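Local coordinates for hypothetical protein (Methanosarcina mazei, PDB 2I1S) that is of unknown function but belongs to the plasmid pRiA4b ORF-3-like family, folding around a mixed beta sheet backed by a helix, at residues 10-15 with 116-121. Residues are numbered along the deposited sequence; the frame is centred on the assembly and turned at random. Where two conformers were deposited one is given.
Sequences HLKLSI and RLEKIL
A chi1 of -53° sets His10 CG beside its own backbone N, and Lys119, whose CG likewise sits beside the backbone N, bends at chi2 and chi3 to lay CE over one face of the imidazole. This CH-pi contact puts Lys119 CE 4.1 Å from the centroid of the His10 ring. Further along, the side chains of His10 and Leu121 cross at about a right angle, with Leu121 CB 3.6 Å from His10 NE2, a nitrogen that is buried here without a polar partner. The two strands are antiparallel neighbours in the central mixed sheet, and a classic beta bulge interrupts their pairing: Glu118 and Lys119 both face His10. His10 O accepts from Glu118 N (2.8 Å) and, weakly, from Lys119 N, while His10 N donates to Lys119 O. Past the bulge, Lys12 and Arg116 form a regular hydrogen-bonded pair. On the opposite face Leu11 CD2 meets Leu117 CD1 at 3.8 Å, and Leu11 also packs on Leu37 of helix 34-44. Glu118 OE2 lies 4.1 Å from Lys12 CD, but its salt bridge goes to Arg25, and Lys12 NZ hydrogen-bonds to Gln21 OE1.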
loop_
_atom_site.group_PDB
_atom_site.type_symbol
_atom_site.label_atom_id
_atom_site.label_comp_id
_atom_site.label_asym_id
_atom_site.label_seq_id
_atom_site.Cartn_x
_atom_site.Cartn_y
_atom_site.Cartn_z
ATOM N N HIS A 10 -9.048 1.964 10.753
ATOM C CA HIS A 10 -7.607 1.875 11.028
ATOM C C HIS A 10 -7.019 0.650 10.306
ATOM O O HIS A 10 -7.284 -0.518 10.694
ATOM C CB HIS A 10 -7.322 1.795 12.534
ATOM C CG HIS A 10 -7.955 2.903 13.325
ATOM N ND1 HIS A 10 -7.270 3.624 14.281
ATOM C CD2 HIS A 10 -9.210 3.420 13.300
ATOM C CE1 HIS A 10 -8.073 4.534 14.812
ATOM N NE2 HIS A 10 -9.254 4.434 14.228
ATOM N N LEU A 11 -6.229 0.932 9.255
ATOM C CA LEU A 11 -5.733 -0.087 8.332
ATOM C C LEU A 11 -4.252 -0.280 8.523
ATOM O O LEU A 11 -3.536 0.705 8.672
ATOM C CB LEU A 11 -5.990 0.357 6.876
ATOM C CG LEU A 11 -7.455 0.562 6.471
ATOM C CD1 LEU A 11 -7.537 1.057 5.016
ATOM C CD2 LEU A 11 -8.357 -0.710 6.686
ATOM N N LYS A 12 -3.766 -1.517 8.526
ATOM C CA LYS A 12 -2.330 -1.708 8.309
ATOM C C LYS A 12 -2.097 -2.115 6.873
ATOM O O LYS A 12 -2.879 -2.875 6.300
ATOM C CB LYS A 12 -1.735 -2.737 9.246
ATOM C CG LYS A 12 -0.218 -2.744 9.258
ATOM C CD LYS A 12 0.277 -3.834 10.170
ATOM C CE LYS A 12 1.783 -3.974 9.987
ATOM N NZ LYS A 12 2.377 -5.153 10.665
ATOM N N LEU A 13 -1.047 -1.551 6.284
ATOM C CA LEU A 13 -0.617 -1.850 4.910
ATOM C C LEU A 13 0.796 -2.374 4.954
ATOM O O LEU A 13 1.692 -1.674 5.455
ATOM C CB LEU A 13 -0.619 -0.603 4.046
ATOM C CG LEU A 13 -1.823 0.343 4.146
ATOM C CD1 LEU A 13 -1.641 1.503 3.190
ATOM C CD2 LEU A 13 -3.139 -0.369 3.900
ATOM N N SER A 14 1.009 -3.598 4.464
ATOM C CA SER A 14 2.350 -4.175 4.455
ATOM C C SER A 14 2.747 -4.673 3.080
ATOM O O SER A 14 1.991 -5.374 2.412
ATOM C CB SER A 14 2.518 -5.281 5.527
ATOM O OG SER A 14 2.114 -6.576 5.089
ATOM N N ILE A 15 3.944 -4.293 2.656
ATOM C CA ILE A 15 4.518 -4.854 1.449
ATOM C C ILE A 15 4.868 -6.323 1.756
ATOM O O ILE A 15 5.651 -6.619 2.688
ATOM C CB ILE A 15 5.774 -4.061 0.967
ATOM C CG1 ILE A 15 5.382 -2.702 0.463
ATOM C CG2 ILE A 15 6.463 -4.787 -0.201
ATOM C CD1 ILE A 15 6.562 -1.859 0.109
ATOM N N ARG A 116 -5.000 -4.800 6.053
ATOM C CA ARG A 116 -5.684 -5.403 7.172
ATOM C C ARG A 116 -6.399 -4.312 7.972
ATOM O O ARG A 116 -5.776 -3.360 8.404
ATOM C CB ARG A 116 -4.674 -6.183 8.023
ATOM C CG ARG A 116 -5.141 -6.484 9.438
ATOM C CD ARG A 116 -5.823 -7.846 9.535
ATOM N NE ARG A 116 -4.895 -8.940 9.231
ATOM C CZ ARG A 116 -4.376 -9.771 10.139
ATOM N NH1 ARG A 116 -4.681 -9.662 11.438
ATOM N NH2 ARG A 116 -3.547 -10.727 9.732
ATOM N N LEU A 117 -7.716 -4.443 8.103
ATOM C CA LEU A 117 -8.506 -3.676 9.086
ATOM C C LEU A 117 -8.193 -4.095 10.531
ATOM O O LEU A 117 -8.396 -5.249 10.906
ATOM C CB LEU A 117 -10.010 -3.852 8.813
ATOM C CG LEU A 117 -11.029 -3.044 9.624
ATOM C CD1 LEU A 117 -10.991 -1.537 9.300
ATOM C CD2 LEU A 117 -12.422 -3.622 9.406
ATOM N N GLU A 118 -7.689 -3.164 11.341
ATOM C CA GLU A 118 -7.457 -3.470 12.753
ATOM C C GLU A 118 -8.569 -2.952 13.657
ATOM O O GLU A 118 -8.953 -3.634 14.604
ATOM C CB GLU A 118 -6.103 -2.947 13.227
ATOM C CG GLU A 118 -4.912 -3.739 12.681
ATOM C CD GLU A 118 -3.558 -3.123 13.037
ATOM O OE1 GLU A 118 -3.472 -1.873 13.184
ATOM O OE2 GLU A 118 -2.575 -3.894 13.161
ATOM N N LYS A 119 -9.066 -1.742 13.373
ATOM C CA LYS A 119 -10.079 -1.085 14.225
ATOM C C LYS A 119 -10.991 -0.201 13.392
ATOM O O LYS A 119 -10.538 0.463 12.451
ATOM C CB LYS A 119 -9.419 -0.181 15.269
ATOM C CG LYS A 119 -8.516 -0.855 16.285
ATOM C CD LYS A 119 -7.224 -0.039 16.507
ATOM C CE LYS A 119 -7.508 1.302 17.188
ATOM N NZ LYS A 119 -6.653 1.527 18.408
ATOM N N ILE A 120 -12.270 -0.213 13.740
ATOM C CA ILE A 120 -13.259 0.737 13.241
ATOM C C ILE A 120 -13.591 1.648 14.428
ATOM O O ILE A 120 -14.051 1.159 15.457
ATOM C CB ILE A 120 -14.557 0.014 12.767
ATOM C CG1 ILE A 120 -14.283 -0.908 11.562
ATOM C CG2 ILE A 120 -15.663 1.033 12.440
ATOM C CD1 ILE A 120 -15.544 -1.544 10.961
ATOM N N LEU A 121 -13.352 2.956 14.309
ATOM C CA LEU A 121 -13.601 3.879 15.427
ATOM C C LEU A 121 -14.283 5.188 14.996
ATOM O O LEU A 121 -14.167 5.563 13.828
ATOM C CB LEU A 121 -12.293 4.141 16.182
ATOM C CG LEU A 121 -11.798 2.967 17.047
ATOM C CD1 LEU A 121 -10.461 3.313 17.682
ATOM C CD2 LEU A 121 -12.817 2.490 18.104
#